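Local coordinates for major capsid protein (Faustovirus, PDB 5J7O) that forms, as a trimer with a double jelly-roll subunit, what is probably the main building block of the capsid of a large double-stranded DNA virus, at residues E327-S330 with N331-T335; G450-A454 with N455-A459; A538-A542 with Q543-D547. All coordinates share one frame; numbering follows the deposited sequence.

Interaction 1 of 3, residues E327-S330 with N331-T335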
loop_
_atom_site.group_PDB
_atom_site.type_symbol
_atom_site.label_atom_id
_atom_site.label_comp_id
_atom_site.label_asym_id
_atom_site.label_seq_id
_atom_site.Cartn_x
_atom_site.Cartn_y
_atom_site.Cartn_z
ATOM N N GLU B 327 15.462 21.652 16.946
ATOM C CA GLU B 327 14.465 21.510 17.995
ATOM C C GLU B 327 15.111 21.030 19.296
ATOM O O GLU B 327 16.191 20.433 19.304
ATOM C CB GLU B 327 13.375 20.532 17.541
ATOM C CG GLU B 327 12.218 20.341 18.509
ATOM C CD GLU B 327 11.432 21.613 18.743
ATOM O OE1 GLU B 327 10.773 22.090 17.795
ATOM O OE2 GLU B 327 11.477 22.140 19.874
ATOM N N GLN B 328 14.437 21.318 20.409
ATOM C CA GLN B 328 14.856 20.787 21.699
ATOM C C GLN B 328 14.765 19.266 21.697
ATOM O O GLN B 328 13.960 18.670 20.975
ATOM C CB GLN B 328 13.988 21.362 22.819
ATOM C CG GLN B 328 13.738 22.858 22.718
ATOM C CD GLN B 328 12.838 23.373 23.826
ATOM O OE1 GLN B 328 13.016 23.033 24.995
ATOM N NE2 GLN B 328 11.859 24.192 23.459
ATOM N N GLN B 329 15.603 18.631 22.522
ATOM C CA GLN B 329 15.623 17.172 22.571
ATOM C C GLN B 329 14.298 16.616 23.076
ATOM O O GLN B 329 13.842 15.563 22.615
ATOM C CB GLN B 329 16.771 16.685 23.455
ATOM C CG GLN B 329 16.952 15.172 23.441
ATOM C CD GLN B 329 17.664 14.649 24.673
ATOM O OE1 GLN B 329 17.562 15.228 25.756
ATOM N NE2 GLN B 329 18.389 13.548 24.515
ATOM N N SER B 330 13.662 17.314 24.018
ATOM C CA SER B 330 12.436 16.828 24.639
ATOM C C SER B 330 11.257 16.767 23.675
ATOM O O SER B 330 10.224 16.189 24.031
ATOM C CB SER B 330 12.081 17.704 25.842
ATOM O OG SER B 330 12.256 19.078 25.543
ATOM N N ASN B 331 11.375 17.342 22.480
ATOM C CA ASN B 331 10.338 17.240 21.460
ATOM C C ASN B 331 10.665 16.208 20.390
ATOM O O ASN B 331 9.852 15.995 19.485
ATOM C CB ASN B 331 10.102 18.604 20.803
ATOM C CG ASN B 331 9.405 19.582 21.724
ATOM O OD1 ASN B 331 8.615 19.189 22.583
ATOM N ND2 ASN B 331 9.689 20.868 21.547
ATOM N N ILE B 332 11.826 15.563 20.471
ATOM C CA ILE B 332 12.262 14.597 19.475
ATOM C C ILE B 332 12.332 13.188 20.051
ATOM O O ILE B 332 11.913 12.227 19.401
ATOM C CB ILE B 332 13.624 15.015 18.878
ATOM C CG1 ILE B 332 13.517 16.391 18.218
ATOM C CG2 ILE B 332 14.124 13.973 17.889
ATOM C CD1 ILE B 332 12.483 16.461 17.119
ATOM N N LEU B 333 12.846 13.049 21.269
ATOM C CA LEU B 333 13.063 11.759 21.910
ATOM C C LEU B 333 12.170 11.664 23.138
ATOM O O LEU B 333 12.087 12.616 23.922
ATOM C CB LEU B 333 14.533 11.597 22.298
ATOM C CG LEU B 333 15.008 10.249 22.832
ATOM C CD1 LEU B 333 15.017 9.207 21.726
ATOM C CD2 LEU B 333 16.386 10.405 23.446
ATOM N N PHE B 334 11.507 10.521 23.310
ATOM C CA PHE B 334 10.488 10.384 24.337
ATOM C C PHE B 334 10.652 9.086 25.113
ATOM O O PHE B 334 11.118 8.072 24.586
ATOM C CB PHE B 334 9.078 10.437 23.741
ATOM C CG PHE B 334 8.723 11.768 23.158
ATOM C CD1 PHE B 334 9.090 12.091 21.863
ATOM C CD2 PHE B 334 8.023 12.700 23.906
ATOM C CE1 PHE B 334 8.767 13.317 21.323
ATOM C CE2 PHE B 334 7.695 13.930 23.369
ATOM C CZ PHE B 334 8.069 14.239 22.077
ATOM N N THR B 335 10.260 9.147 26.381
ATOM C CA THR B 335 10.150 7.968 27.223
ATOM C C THR B 335 8.884 7.200 26.868
ATOM O O THR B 335 7.854 7.791 26.534
ATOM C CB THR B 335 10.131 8.387 28.698
ATOM O OG1 THR B 335 11.425 8.868 29.081
ATOM C CG2 THR B 335 9.734 7.237 29.602
#
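Gln329 and Ile332 come within 5.2 Å of each other at their CA atoms as the chain winds through a single 3-10 turn and straightens into a strand. The turn is held by three backbone bonds. Asn331 N reaches back to Gln328 O over a rather long 3.3 Å, and Gln329 O takes two donors, Ile332 N at 2.9 Å and Leu333 N at 3.0 Å. Gln329 O thus holds both the turn and the first residue of the strand.

From the end of its side chain, Asn331 ND2 gives a hydrogen bond of 2.8 Å to Glu327 OE2. The donor meets the carboxylate from above its plane, and the oxygen lies in the plane of the amide, so the two flat groups are steeply inclined, 68° apart. Glu327 holds CG anti to its backbone N (chi1 -177°), which brings CG to 3.6 Å from Asn331 CB; the bend at chi2 (63°) then turns the carboxylate so that OE2 meets ND2. The same OE2 takes a weak bond from Gln328 N.

In the fold this is the link from strand 320-326 to strand 333-336, so the chain passes here from one antiparallel sheet to another within the double jelly-roll; Ile332 and Phe334 bond through their backbones to Cys178 and Arg176. Next to the Asn331 side chain, Ile332 CD1 also packs against Glu327 CG, at 4.1 Å. The Gln329 side chain runs alongside Leu333, its NE2 bonded to Asp384 O and Gln387 OE1. Ser330 O approaches the Phe334 ring obliquely, 3.5 Å from CE2.

Interaction 2 of 3, residues G450-A454 with N455-A459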
loop_
_atom_site.group_PDB
_atom_site.type_symbol
_atom_site.label_atom_id
_atom_site.label_comp_id
_atom_site.label_asym_id
_atom_site.label_seq_id
_atom_site.Cartn_x
_atom_site.Cartn_y
_atom_site.Cartn_z
ATOM N N GLY B 450 -4.556 24.155 7.652
ATOM C CA GLY B 450 -4.883 23.237 8.725
ATOM C C GLY B 450 -5.226 23.994 9.987
ATOM O O GLY B 450 -4.822 25.147 10.174
ATOM N N LEU B 451 -5.989 23.326 10.853
ATOM C CA LEU B 451 -6.373 23.857 12.163
ATOM C C LEU B 451 -5.947 22.815 13.193
ATOM O O LEU B 451 -6.720 21.923 13.548
ATOM C CB LEU B 451 -7.871 24.154 12.227
ATOM C CG LEU B 451 -8.394 24.884 13.467
ATOM C CD1 LEU B 451 -7.704 26.226 13.643
ATOM C CD2 LEU B 451 -9.902 25.065 13.390
ATOM N N ARG B 452 -4.708 22.933 13.666
ATOM C CA ARG B 452 -4.101 21.903 14.497
ATOM C C ARG B 452 -4.386 22.176 15.968
ATOM O O ARG B 452 -4.071 23.272 16.453
ATOM C CB ARG B 452 -2.602 21.848 14.261
ATOM C CG ARG B 452 -1.849 20.974 15.246
ATOM C CD ARG B 452 -0.512 21.596 15.604
ATOM N NE ARG B 452 0.596 21.032 14.842
ATOM C CZ ARG B 452 1.826 21.533 14.840
ATOM N NH1 ARG B 452 2.101 22.617 15.553
ATOM N NH2 ARG B 452 2.779 20.954 14.125
ATOM N N PRO B 453 -4.965 21.229 16.706
ATOM C CA PRO B 453 -5.197 21.450 18.139
ATOM C C PRO B 453 -3.886 21.668 18.877
ATOM O O PRO B 453 -2.889 20.985 18.629
ATOM C CB PRO B 453 -5.891 20.159 18.592
ATOM C CG PRO B 453 -6.434 19.548 17.339
ATOM C CD PRO B 453 -5.466 19.919 16.259
ATOM N N ALA B 454 -3.897 22.637 19.798
ATOM C CA ALA B 454 -2.686 22.972 20.541
ATOM C C ALA B 454 -2.171 21.788 21.348
ATOM O O ALA B 454 -0.962 21.676 21.582
ATOM C CB ALA B 454 -2.947 24.165 21.460
ATOM N N ASN B 455 -3.065 20.891 21.772
ATOM C CA ASN B 455 -2.656 19.756 22.590
ATOM C C ASN B 455 -1.805 18.755 21.817
ATOM O O ASN B 455 -1.111 17.944 22.440
ATOM C CB ASN B 455 -3.888 19.058 23.170
ATOM C CG ASN B 455 -3.528 17.983 24.176
ATOM O OD1 ASN B 455 -3.619 16.789 23.887
ATOM N ND2 ASN B 455 -3.103 18.402 25.362
ATOM N N ASN B 456 -1.834 18.796 20.483
ATOM C CA ASN B 456 -1.030 17.868 19.696
ATOM C C ASN B 456 0.466 18.085 19.886
ATOM O O ASN B 456 1.247 17.159 19.643
ATOM C CB ASN B 456 -1.392 17.989 18.215
ATOM C CG ASN B 456 -2.799 17.506 17.921
ATOM O OD1 ASN B 456 -3.635 17.410 18.818
ATOM N ND2 ASN B 456 -3.065 17.196 16.657
ATOM N N ILE B 457 0.881 19.276 20.318
ATOM C CA ILE B 457 2.280 19.582 20.579
ATOM C C ILE B 457 2.533 19.891 22.050
ATOM O O ILE B 457 3.611 20.367 22.403
ATOM C CB ILE B 457 2.775 20.737 19.687
ATOM C CG1 ILE B 457 1.944 21.996 19.935
ATOM C CG2 ILE B 457 2.722 20.337 18.221
ATOM C CD1 ILE B 457 2.333 23.165 19.055
ATOM N N ALA B 458 1.561 19.624 22.918
ATOM C CA ALA B 458 1.708 19.911 24.336
ATOM C C ALA B 458 2.456 18.784 25.037
ATOM O O ALA B 458 2.213 17.602 24.778
ATOM C CB ALA B 458 0.338 20.114 24.985
ATOM N N ALA B 459 3.373 19.163 25.932
ATOM C CA ALA B 459 4.139 18.169 26.678
ATOM C C ALA B 459 3.235 17.274 27.515
ATOM O O ALA B 459 3.551 16.098 27.726
ATOM C CB ALA B 459 5.171 18.861 27.570
#
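Strand 444-453 runs out at Pro453, and the chain passes directly into a short 3-10 turn, closed by Asn456 N to Pro453 O at 3.1 Å and Ile457 N to Ala454 O at 3.3 Å.

The side chains meet on two fronts. On one, the guanidinium of Arg452 is covered by Ile457: CG2 sits 3.5 Å above the plane, displaced toward the rim on the NH1 side, and CD1 also comes to 3.6 Å from NH1. The two side chains cross at about a right angle. Arg452 sets out along the extended direction, with CG anti to the backbone N, then bends at chi2 and chi3, and this carries the charged end forward over the turn. Ile457 places CG1 between its backbone N and carbonyl carbon (chi1 59°), which brings CG1 to 3.4 Å from Ala454 O.

On the other front the Asn456 amide lies obliquely across the Pro453 ring. Its OD1 approaches CB at 3.6 Å, while ND2 is 3.7 Å from CD, so the amide spans the ring from one carbon to the other. That amide is tied down further along the chain, ND2 donating to the carbonyls of Thr472 and His470.

Upstream, the strand is fastened to strand 607-620 through backbone bonds from Gly450 to Ile610 and from Arg452 to Asp608; Trp468 also touches Arg452. The turn thus leads the chain from a sheet of the jelly-roll in the C-terminal half toward helix 464-467.

With its two bonds to carbonyls, the buried ND2 of Asn456 is satisfied and the rotation of the amide is fixed; the methyl groups of Ile457 make van der Waals contact with one face of the Arg452 guanidinium, where no N-H points, so its N-H groups can still bond in the plane.

Interaction 3 of 3, residues A538-A542 with Q543-D547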
loop_
_atom_site.group_PDB
_atom_site.type_symbol
_atom_site.label_atom_id
_atom_site.label_comp_id
_atom_site.label_asym_id
_atom_site.label_seq_id
_atom_site.Cartn_x
_atom_site.Cartn_y
_atom_site.Cartn_z
ATOM N N ALA B 538 -16.126 29.972 -2.501
ATOM C CA ALA B 538 -17.290 30.088 -1.641
ATOM C C ALA B 538 -17.119 29.184 -0.420
ATOM O O ALA B 538 -16.143 28.439 -0.290
ATOM C CB ALA B 538 -18.560 29.741 -2.414
ATOM N N GLN B 539 -18.081 29.254 0.494
ATOM C CA GLN B 539 -18.039 28.437 1.703
ATOM C C GLN B 539 -18.328 26.990 1.324
ATOM O O GLN B 539 -19.478 26.611 1.094
ATOM C CB GLN B 539 -19.039 28.955 2.729
ATOM C CG GLN B 539 -18.968 28.257 4.074
ATOM C CD GLN B 539 -19.927 28.851 5.085
ATOM O OE1 GLN B 539 -20.675 29.778 4.776
ATOM N NE2 GLN B 539 -19.910 28.321 6.302
ATOM N N TYR B 540 -17.278 26.175 1.251
ATOM C CA TYR B 540 -17.388 24.776 0.865
ATOM C C TYR B 540 -16.927 23.877 2.005
ATOM O O TYR B 540 -16.094 24.271 2.827
ATOM C CB TYR B 540 -16.555 24.478 -0.388
ATOM C CG TYR B 540 -16.994 25.240 -1.618
ATOM C CD1 TYR B 540 -18.336 25.510 -1.848
ATOM C CD2 TYR B 540 -16.064 25.694 -2.545
ATOM C CE1 TYR B 540 -18.742 26.208 -2.970
ATOM C CE2 TYR B 540 -16.460 26.395 -3.669
ATOM C CZ TYR B 540 -17.799 26.648 -3.877
ATOM O OH TYR B 540 -18.197 27.344 -4.995
ATOM N N ARG B 541 -17.470 22.662 2.039
ATOM C CA ARG B 541 -17.085 21.693 3.055
ATOM C C ARG B 541 -15.596 21.376 2.959
ATOM O O ARG B 541 -14.980 21.481 1.893
ATOM C CB ARG B 541 -17.907 20.412 2.905
ATOM C CG ARG B 541 -19.401 20.597 3.126
ATOM C CD ARG B 541 -20.168 19.319 2.824
ATOM N NE ARG B 541 -19.794 18.227 3.718
ATOM C CZ ARG B 541 -20.405 17.957 4.867
ATOM N NH1 ARG B 541 -21.427 18.699 5.269
ATOM N NH2 ARG B 541 -19.993 16.945 5.615
ATOM N N ALA B 542 -15.017 20.983 4.097
ATOM C CA ALA B 542 -13.573 20.779 4.168
ATOM C C ALA B 542 -13.113 19.643 3.265
ATOM O O ALA B 542 -11.962 19.638 2.817
ATOM C CB ALA B 542 -13.153 20.514 5.610
ATOM N N GLN B 543 -13.991 18.677 2.982
ATOM C CA GLN B 543 -13.610 17.570 2.113
ATOM C C GLN B 543 -13.398 18.011 0.670
ATOM O O GLN B 543 -12.711 17.312 -0.082
ATOM C CB GLN B 543 -14.665 16.465 2.167
ATOM C CG GLN B 543 -16.018 16.886 1.637
ATOM C CD GLN B 543 -17.056 15.787 1.734
ATOM O OE1 GLN B 543 -18.139 15.993 2.278
ATOM N NE2 GLN B 543 -16.733 14.616 1.198
ATOM N N PHE B 544 -13.975 19.146 0.267
ATOM C CA PHE B 544 -13.716 19.673 -1.068
ATOM C C PHE B 544 -12.242 20.025 -1.238
ATOM O O PHE B 544 -11.643 19.735 -2.281
ATOM C CB PHE B 544 -14.597 20.897 -1.330
ATOM C CG PHE B 544 -14.458 21.469 -2.715
ATOM C CD1 PHE B 544 -15.212 20.968 -3.764
ATOM C CD2 PHE B 544 -13.587 22.518 -2.965
ATOM C CE1 PHE B 544 -15.092 21.494 -5.038
ATOM C CE2 PHE B 544 -13.462 23.048 -4.236
ATOM C CZ PHE B 544 -14.217 22.536 -5.274
ATOM N N TYR B 545 -11.641 20.640 -0.219
ATOM C CA TYR B 545 -10.235 21.016 -0.286
ATOM C C TYR B 545 -9.297 19.874 0.077
ATOM O O TYR B 545 -8.139 19.881 -0.356
ATOM C CB TYR B 545 -9.956 22.203 0.636
ATOM C CG TYR B 545 -10.830 23.407 0.379
ATOM C CD1 TYR B 545 -10.582 24.253 -0.695
ATOM C CD2 TYR B 545 -11.898 23.703 1.214
ATOM C CE1 TYR B 545 -11.375 25.359 -0.928
ATOM C CE2 TYR B 545 -12.698 24.804 0.986
ATOM C CZ TYR B 545 -12.431 25.629 -0.085
ATOM O OH TYR B 545 -13.228 26.727 -0.311
ATOM N N ARG B 546 -9.757 18.903 0.864
ATOM C CA ARG B 546 -8.899 17.793 1.253
ATOM C C ARG B 546 -8.905 16.666 0.231
ATOM O O ARG B 546 -7.850 16.101 -0.074
ATOM C CB ARG B 546 -9.326 17.243 2.615
ATOM C CG ARG B 546 -8.512 16.042 3.069
ATOM C CD ARG B 546 -9.202 15.334 4.213
ATOM N NE ARG B 546 -10.484 14.773 3.801
ATOM C CZ ARG B 546 -11.543 14.673 4.596
ATOM N NH1 ARG B 546 -11.478 15.112 5.845
ATOM N NH2 ARG B 546 -12.670 14.146 4.139
ATOM N N ASP B 547 -10.075 16.326 -0.306
ATOM C CA ASP B 547 -10.222 15.164 -1.171
ATOM C C ASP B 547 -10.358 15.520 -2.646
ATOM O O ASP B 547 -9.672 14.928 -3.485
ATOM C CB ASP B 547 -11.429 14.330 -0.723
ATOM C CG ASP B 547 -11.331 13.901 0.725
ATOM O OD1 ASP B 547 -10.198 13.771 1.231
ATOM O OD2 ASP B 547 -12.388 13.697 1.359
#
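Tyr540 turns its ring edge to the face of Phe544, centroids 5.2 Å apart and planes at 53°, with CD2 of the tyrosine over the rim of the phenylalanine. Tyr545 crosses Tyr540 at about a right angle, its CE2 lying 4.1 Å from Tyr540 CB. Arg541 NE donates to Gln543 OE1 at 3.1 Å, on a lone pair in the carbonyl plane; the two side chains run alongside each other. Gln543 holds CG between its backbone N and carbonyl carbon (chi1 64°), which swings the amide back to the arginine.

Here strand 534-541, an outermost strand of its jelly-roll sheet within this chain, turns into helix 542-552. Phe544 N bonds to Arg541 O at 3.0 Å, and Ala542 O accepts Arg546 N at 3.0 Å, with a weak bond from Tyr545 N.

Further out, Tyr545 OH is bonded to Val527 O. Arg546 grips Asp547 side-on, NE to OD1 and NH2 to OD2, both 2.8 Å, while its NH1 forms a salt bridge with Glu522. A second subunit borders the aromatic group: its Tyr395 meets the rings of both Tyr540 and Phe544, and its Tyr73 packs edge-to-face with Phe544.

Overall arrangement
The three contacts follow one another along the chain, each a place where a strand gives way to a turn or helix, or a turn to a strand. Interactions 1 and 2 have centres about 16 Å apart and nearest atoms about 5 Å apart without touching; helix 464-467, which follows interaction 2 in the chain, packs on Asn331 and Phe334 of interaction 1. Interaction 3 lies about 22 Å from interaction 2 and about 35 Å from interaction 1, centre to centre. Strand 567-570 links 2 and 3: it pairs with strand 444-453 and packs against Ala542 and Tyr545. Of the three, only interaction 3 touches another subunit, so it lies at a subunit interface of the trimer.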